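Local atomic coordinates of acetyltransferase Atu2258 (Agrobacterium tumefaciens str. C58, PDB entry 2G3A), a protein that transfers an acetyl group from acetyl coenzyme A to acceptor substrates, with a preference for glucosamine 6-phosphate or dopamine. Residues 27-30 with 31-35; 83-86 with 87-90; 102-106 with 107-111. All coordinates share one frame; numbering follows the deposited sequence.

Contact 1: residues 27-30 with 31-35; sequences EAEK and AIRDP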
loop_
_atom_site.group_PDB
_atom_site.type_symbol
_atom_site.label_atom_id
_atom_site.label_comp_id
_atom_site.label_asym_id
_atom_site.label_seq_id
_atom_site.Cartn_x
_atom_site.Cartn_y
_atom_site.Cartn_z
ATOM N N GLU A 27 -5.644 -14.179 -11.088
ATOM C CA GLU A 27 -6.379 -15.281 -10.456
ATOM C C GLU A 27 -5.673 -15.876 -9.243
ATOM O O GLU A 27 -6.330 -16.267 -8.275
ATOM C CB GLU A 27 -6.704 -16.383 -11.468
ATOM C CG GLU A 27 -7.917 -16.083 -12.334
ATOM C CD GLU A 27 -7.564 -15.319 -13.616
ATOM O OE1 GLU A 27 -6.536 -14.560 -13.629
ATOM O OE2 GLU A 27 -8.321 -15.481 -14.618
ATOM N N ALA A 28 -4.345 -15.948 -9.293
ATOM C CA ALA A 28 -3.572 -16.440 -8.163
ATOM C C ALA A 28 -3.610 -15.430 -7.019
ATOM O O ALA A 28 -3.795 -15.804 -5.861
ATOM C CB ALA A 28 -2.143 -16.730 -8.570
ATOM N N GLU A 29 -3.454 -14.151 -7.358
ATOM C CA GLU A 29 -3.507 -13.075 -6.371
ATOM C C GLU A 29 -4.883 -12.943 -5.724
ATOM O O GLU A 29 -4.973 -12.660 -4.531
ATOM C CB GLU A 29 -3.093 -11.747 -6.993
ATOM C CG GLU A 29 -1.594 -11.590 -7.140
ATOM C CD GLU A 29 -1.211 -10.247 -7.722
ATOM O OE1 GLU A 29 -1.573 -9.206 -7.123
ATOM O OE2 GLU A 29 -0.547 -10.239 -8.780
ATOM N N LYS A 30 -5.939 -13.140 -6.520
ATOM C CA LYS A 30 -7.319 -13.159 -6.020
ATOM C C LYS A 30 -7.533 -14.323 -5.038
ATOM O O LYS A 30 -8.173 -14.158 -3.993
ATOM C CB LYS A 30 -8.322 -13.235 -7.184
ATOM C CG LYS A 30 -9.777 -13.098 -6.768
ATOM C CD LYS A 30 -10.705 -12.998 -7.971
ATOM C CE LYS A 30 -12.141 -12.695 -7.553
ATOM N NZ LYS A 30 -12.795 -13.862 -6.890
ATOM N N ALA A 31 -6.966 -15.484 -5.371
ATOM C CA ALA A 31 -7.118 -16.701 -4.571
ATOM C C ALA A 31 -6.441 -16.598 -3.205
ATOM O O ALA A 31 -6.715 -17.403 -2.315
ATOM C CB ALA A 31 -6.585 -17.906 -5.331
ATOM N N ILE A 32 -5.556 -15.617 -3.055
ATOM C CA ILE A 32 -4.914 -15.307 -1.767
ATOM C C ILE A 32 -5.634 -14.142 -1.073
ATOM O O ILE A 32 -5.887 -14.194 0.128
ATOM C CB ILE A 32 -3.408 -14.973 -1.955
ATOM C CG1 ILE A 32 -2.645 -16.201 -2.466
ATOM C CG2 ILE A 32 -2.786 -14.471 -0.643
ATOM C CD1 ILE A 32 -1.223 -15.900 -2.921
ATOM N N ARG A 33 -5.988 -13.108 -1.842
ATOM C CA ARG A 33 -6.688 -11.947 -1.287
ATOM C C ARG A 33 -8.082 -12.275 -0.733
ATOM O O ARG A 33 -8.430 -11.849 0.362
ATOM C CB ARG A 33 -6.779 -10.799 -2.304
ATOM C CG ARG A 33 -7.180 -9.470 -1.658
ATOM C CD ARG A 33 -7.444 -8.374 -2.668
ATOM N NE ARG A 33 -6.318 -8.164 -3.578
ATOM C CZ ARG A 33 -5.310 -7.325 -3.354
ATOM N NH1 ARG A 33 -5.262 -6.598 -2.238
ATOM N NH2 ARG A 33 -4.342 -7.216 -4.254
ATOM N N ASP A 34 -8.883 -13.017 -1.487
ATOM C CA ASP A 34 -10.272 -13.256 -1.068
ATOM C C ASP A 34 -10.401 -13.907 0.325
ATOM O O ASP A 34 -11.090 -13.357 1.191
ATOM C CB ASP A 34 -11.074 -13.984 -2.154
ATOM C CG ASP A 34 -11.432 -13.072 -3.310
ATOM O OD1 ASP A 34 -11.090 -11.867 -3.243
ATOM O OD2 ASP A 34 -12.037 -13.552 -4.288
ATOM N N PRO A 35 -9.718 -15.050 0.565
ATOM C CA PRO A 35 -9.841 -15.631 1.904
ATOM C C PRO A 35 -9.251 -14.772 3.036
ATOM O O PRO A 35 -9.727 -14.854 4.169
ATOM C CB PRO A 35 -9.100 -16.970 1.783
ATOM C CG PRO A 35 -8.157 -16.778 0.667
ATOM C CD PRO A 35 -8.870 -15.881 -0.309
#
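Lys30 and Asp34 form a salt bridge one turn apart on the helix of residues 26-44. Lys30 NZ lies 2.7 Å from Asp34 OD2 and meets that oxygen nearly along its C-O axis. The lysine chain runs out with CG anti to the backbone N (chi1 -173°) and stays extended until it bends at chi4. That last bend brings the amine back to the carboxylate. Lys30 CG comes 3.4 Å from Asp34 OD2 where the two side chains cross. Beneath the ion pair Asp34 N donates to Lys30 O at 2.8 Å. Both residues are on the exposed side of the helix. Glu29 OE1 and Arg33 NH2, 4.5 Å apart, are too far for a salt bridge and attract only loosely.

Backbone bonds run through the whole turn. Arg33 N donates to Glu29 O at 2.9 Å, whereas the bond from Ile32 N to Ala28 O is weak. The tight part is made by Ala28 and Ile32, which are buried. Ile32 CG1 rests on Ala28 O at 3.6 Å. The second subunit covers this part of the helix: Ile32 packs on its Gly65 and Ala31 on its Val63.

Residues 28-35 turn Ala31, Ile32 and Pro35, but also Glu29, toward the partner subunit. The outer side carries an i to i+4 ion pair, which probably adds modestly to helix stability.

Contact 2: residues 83-86 with 87-90; sequences VPEA and MRGQ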
loop_
_atom_site.group_PDB
_atom_site.type_symbol
_atom_site.label_atom_id
_atom_site.label_comp_id
_atom_site.label_asym_id
_atom_site.label_seq_id
_atom_site.Cartn_x
_atom_site.Cartn_y
_atom_site.Cartn_z
ATOM N N VAL A 83 -0.125 16.024 -9.841
ATOM C CA VAL A 83 -0.473 17.336 -10.357
ATOM C C VAL A 83 0.238 17.540 -11.695
ATOM O O VAL A 83 1.449 17.379 -11.770
ATOM C CB VAL A 83 -0.111 18.452 -9.336
ATOM C CG1 VAL A 83 -0.361 19.826 -9.927
ATOM C CG2 VAL A 83 -0.915 18.273 -8.042
ATOM N N PRO A 84 -0.517 17.874 -12.766
ATOM C CA PRO A 84 0.095 18.123 -14.079
ATOM C C PRO A 84 1.151 19.233 -14.034
ATOM O O PRO A 84 1.020 20.193 -13.276
ATOM C CB PRO A 84 -1.094 18.550 -14.948
ATOM C CG PRO A 84 -2.287 18.017 -14.256
ATOM C CD PRO A 84 -1.980 18.047 -12.802
ATOM N N GLU A 85 2.198 19.095 -14.838
ATOM C CA GLU A 85 3.311 20.045 -14.814
ATOM C C GLU A 85 2.858 21.514 -14.875
ATOM O O GLU A 85 3.359 22.355 -14.119
ATOM C CB GLU A 85 4.301 19.740 -15.940
ATOM C CG GLU A 85 5.711 20.268 -15.678
ATOM C CD GLU A 85 6.658 20.002 -16.844
ATOM O OE1 GLU A 85 7.244 18.898 -16.906
ATOM O OE2 GLU A 85 6.809 20.901 -17.699
ATOM N N ALA A 86 1.894 21.806 -15.752
ATOM C CA ALA A 86 1.404 23.176 -15.956
ATOM C C ALA A 86 0.705 23.772 -14.729
ATOM O O ALA A 86 0.578 24.999 -14.614
ATOM C CB ALA A 86 0.488 23.243 -17.181
HETATM N N MSE A 87 0.263 22.908 -13.816
HETATM C CA MSE A 87 -0.498 23.349 -12.656
HETATM C C MSE A 87 0.285 23.297 -11.350
HETATM O O MSE A 87 -0.306 23.374 -10.274
HETATM C CB MSE A 87 -1.764 22.510 -12.509
HETATM C CG MSE A 87 -2.670 22.483 -13.718
HETATM SE SE MSE A 87 -4.155 21.301 -13.301
HETATM C CE MSE A 87 -5.307 22.553 -12.265
ATOM N N ARG A 88 1.607 23.161 -11.418
ATOM C CA ARG A 88 2.383 23.047 -10.176
ATOM C C ARG A 88 2.738 24.404 -9.568
ATOM O O ARG A 88 2.754 25.420 -10.268
ATOM C CB ARG A 88 3.612 22.158 -10.365
ATOM C CG ARG A 88 3.241 20.688 -10.486
ATOM C CD ARG A 88 4.426 19.834 -10.837
ATOM N NE ARG A 88 3.985 18.614 -11.501
ATOM C CZ ARG A 88 4.747 17.862 -12.286
ATOM N NH1 ARG A 88 6.017 18.188 -12.519
ATOM N NH2 ARG A 88 4.225 16.784 -12.845
ATOM N N GLY A 89 2.992 24.402 -8.261
ATOM C CA GLY A 89 3.249 25.630 -7.501
ATOM C C GLY A 89 2.038 26.542 -7.389
ATOM O O GLY A 89 2.171 27.768 -7.390
ATOM N N GLN A 90 0.852 25.945 -7.291
ATOM C CA GLN A 90 -0.410 26.679 -7.382
ATOM C C GLN A 90 -1.457 26.145 -6.392
ATOM O O GLN A 90 -2.658 26.335 -6.581
ATOM C CB GLN A 90 -0.942 26.606 -8.828
ATOM C CG GLN A 90 -0.183 27.511 -9.810
ATOM C CD GLN A 90 -0.342 27.108 -11.266
ATOM O OE1 GLN A 90 -1.456 26.944 -11.763
ATOM N NE2 GLN A 90 0.785 26.961 -11.964
HETATM O O HOH W 1 7.806 17.317 -14.599
#
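The guanidinium of Arg88 has Glu85 CA over the centre of one face, 3.6 Å above its plane. Val83 O and water 1 lie at its edge. Arg88 grips Val83 O side-on with two nitrogens: NE at 2.8 Å and NH2 at 3.0 Å. The oxygen is only 5° out of the guanidinium plane. NH2 approaches at a C=O...N angle of 162°, while NE is tilted from the carbonyl plane. The arginine chain is extended from CG to NE, which carries the flat group back past Val83. On the way Arg88 CG packs on Val83 CG1 at 3.7 Å. The Glu85 carboxylate is turned 65° from the guanidinium. Water 1 joins them, donating to Glu85 OE1 and accepting from Arg88 NH1.

Residues 85-86 form a short 3-10 segment, with Met87 N donating to Pro84 O at 2.9 Å. A weak bond runs from Arg88 N to Glu85 O. Selenomethionine Met87 lies alongside the proline ring, with its SE 3.9 Å from Pro84 CG. Gln90 NE2 makes weak bonds to Ala86 O and Arg88 O.

The loop joins strand 75-82 to helix 92-106. From Arg88 to Ala93 it follows the GNAT pattern Q/R-x-x-G-x-G/A, which probably binds the cofactor pyrophosphate here too. Val83 also packs on Ile92 and Ala93. Two N-H groups on one carbonyl oxygen, with the water bridge, fix the guanidinium's rotation. They tie Arg88 back to Val83, which, like Gly89, is assigned to CoA by similarity.

Contact 3: residues 102-106 with 107-111; sequences EEARK and RGCMG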
loop_
_atom_site.group_PDB
_atom_site.type_symbol
_atom_site.label_atom_id
_atom_site.label_comp_id
_atom_site.label_asym_id
_atom_site.label_seq_id
_atom_site.Cartn_x
_atom_site.Cartn_y
_atom_site.Cartn_z
ATOM N N GLU A 102 -12.308 16.638 3.254
ATOM C CA GLU A 102 -13.712 17.021 3.367
ATOM C C GLU A 102 -14.638 15.819 3.181
ATOM O O GLU A 102 -15.575 15.632 3.964
ATOM C CB GLU A 102 -14.055 18.154 2.389
ATOM C CG GLU A 102 -15.496 18.631 2.483
ATOM C CD GLU A 102 -15.801 19.792 1.556
ATOM O OE1 GLU A 102 -14.850 20.438 1.051
ATOM O OE2 GLU A 102 -16.999 20.064 1.338
ATOM N N GLU A 103 -14.385 15.018 2.146
ATOM C CA GLU A 103 -15.216 13.834 1.853
ATOM C C GLU A 103 -15.048 12.764 2.933
ATOM O O GLU A 103 -16.034 12.150 3.373
ATOM C CB GLU A 103 -14.926 13.291 0.440
ATOM C CG GLU A 103 -15.671 11.991 0.026
ATOM C CD GLU A 103 -17.194 12.052 0.172
ATOM O OE1 GLU A 103 -17.759 13.163 0.219
ATOM O OE2 GLU A 103 -17.823 10.972 0.228
ATOM N N ALA A 104 -13.809 12.578 3.399
ATOM C CA ALA A 104 -13.524 11.613 4.465
ATOM C C ALA A 104 -14.216 12.002 5.769
ATOM O O ALA A 104 -14.789 11.151 6.447
ATOM C CB ALA A 104 -12.017 11.462 4.675
ATOM N N ARG A 105 -14.189 13.289 6.104
ATOM C CA ARG A 105 -14.915 13.769 7.286
ATOM C C ARG A 105 -16.417 13.517 7.158
ATOM O O ARG A 105 -17.063 13.079 8.114
ATOM C CB ARG A 105 -14.635 15.247 7.539
ATOM C CG ARG A 105 -13.241 15.504 8.101
ATOM C CD ARG A 105 -12.963 17.001 8.105
ATOM N NE ARG A 105 -11.653 17.323 8.660
ATOM C CZ ARG A 105 -11.434 17.671 9.929
ATOM N NH1 ARG A 105 -12.426 17.732 10.799
ATOM N NH2 ARG A 105 -10.213 17.960 10.330
ATOM N N LYS A 106 -16.955 13.761 5.964
ATOM C CA LYS A 106 -18.362 13.468 5.679
ATOM C C LYS A 106 -18.701 12.004 5.905
ATOM O O LYS A 106 -19.777 11.676 6.425
ATOM C CB LYS A 106 -18.714 13.838 4.241
ATOM C CG LYS A 106 -18.892 15.305 4.012
ATOM C CD LYS A 106 -20.000 15.572 3.001
ATOM C CE LYS A 106 -19.992 17.033 2.567
ATOM N NZ LYS A 106 -18.974 17.316 1.510
ATOM N N ARG A 107 -17.779 11.124 5.519
ATOM C CA ARG A 107 -17.981 9.680 5.667
ATOM C C ARG A 107 -17.834 9.234 7.124
ATOM O O ARG A 107 -18.000 8.051 7.431
ATOM C CB ARG A 107 -17.005 8.906 4.774
ATOM C CG ARG A 107 -17.133 9.214 3.280
ATOM C CD ARG A 107 -16.214 8.347 2.456
ATOM N NE ARG A 107 -16.371 8.619 1.033
ATOM C CZ ARG A 107 -15.720 7.988 0.057
ATOM N NH1 ARG A 107 -14.862 7.010 0.328
ATOM N NH2 ARG A 107 -15.944 8.329 -1.206
ATOM N N GLY A 108 -17.505 10.182 8.006
ATOM C CA GLY A 108 -17.305 9.915 9.429
ATOM C C GLY A 108 -15.919 9.429 9.827
ATOM O O GLY A 108 -15.763 8.849 10.901
ATOM N N CYS A 109 -14.912 9.655 8.975
ATOM C CA CYS A 109 -13.535 9.204 9.260
ATOM C C CYS A 109 -12.896 9.998 10.387
ATOM O O CYS A 109 -13.274 11.135 10.622
ATOM C CB CYS A 109 -12.646 9.288 8.017
ATOM S SG CYS A 109 -13.184 8.158 6.709
HETATM N N MSE A 110 -11.930 9.369 11.057
HETATM C CA MSE A 110 -11.198 9.916 12.190
HETATM C C MSE A 110 -9.852 10.524 11.801
HETATM O O MSE A 110 -9.214 11.222 12.587
HETATM C CB MSE A 110 -10.910 8.782 13.175
HETATM C CG MSE A 110 -12.128 8.159 13.826
HETATM SE SE MSE A 110 -11.554 6.463 14.636
HETATM C CE MSE A 110 -10.249 7.142 15.782
ATOM N N GLY A 111 -9.389 10.229 10.598
ATOM C CA GLY A 111 -8.072 10.698 10.179
ATOM C C GLY A 111 -7.671 10.221 8.793
ATOM O O GLY A 111 -8.412 9.466 8.132
HETATM O O HOH W 2 -15.405 12.793 10.735
#
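A Schellman motif ends the helix of residues 92-106, where the N-H groups of Cys109 and Gly108 bond back to Ala104 O and Arg105 O. Cys109 N donates to Ala104 O at 2.9 Å. Gly108 N donates to Arg105 O, also at 2.9 Å, from well above the carbonyl plane. Gly108 has a positive phi, which favours glycine. Water 2 donates to both Arg105 O and Cys109 O, so it bridges the last turn and the outgoing chain.

Next to the cap, Arg107 N still bonds back to Glu103 O. The two side chains make a second link. Arg107 NE and Glu103 OE2 form a salt bridge at 2.9 Å, with an N-H...O angle of 165°. The carboxylate oxygen lies at the guanidinium edge, near its plane, and receives the N-H on its anti side. The two planes are nearly perpendicular, 83° apart. Glu103 bends at chi2 (54°) to reach this position, whereas the arginine chain is extended from CG to NE.

In the GNAT fold this turn closes a beta-alpha-beta crossover: helix 92-106 joins strand 75-82 to its parallel neighbour 111-116. Arg107 NH2 bonds to Asp51 O and NH1 to Thr71 OG1, tying the helix end to strands 50-57 and 63-72. On the inner side Ala104 CB meets Cys109 CB at 4.0 Å, and both residues pack on Phe152. On the outer side Lys106 NZ makes a weak, long salt bridge to Glu102 OE2. Leu20 of the second subunit packs on Glu103, and its Asp22 on Arg107.

The three contacts follow one another along the chain and do not touch. Contacts 2 and 3 frame helix 92-106: contact 2 leads into it, contact 3 ends it. Their nearest atoms are about 16 Å apart. Only contact 2 holds residues of the CoA site assigned by similarity; the side chain of its Val83 is about 8 Å from that of Thr124, another member. Contacts 1 and 2 sit on opposite sides of the chain's centre, with centres 38 Å apart. All three touch the second subunit. Contacts 1 and 3 lie away from the site of their own chain, but Pro35 of contact 1 packs on Phe82 of the second subunit, which is assigned to CoA there by similarity.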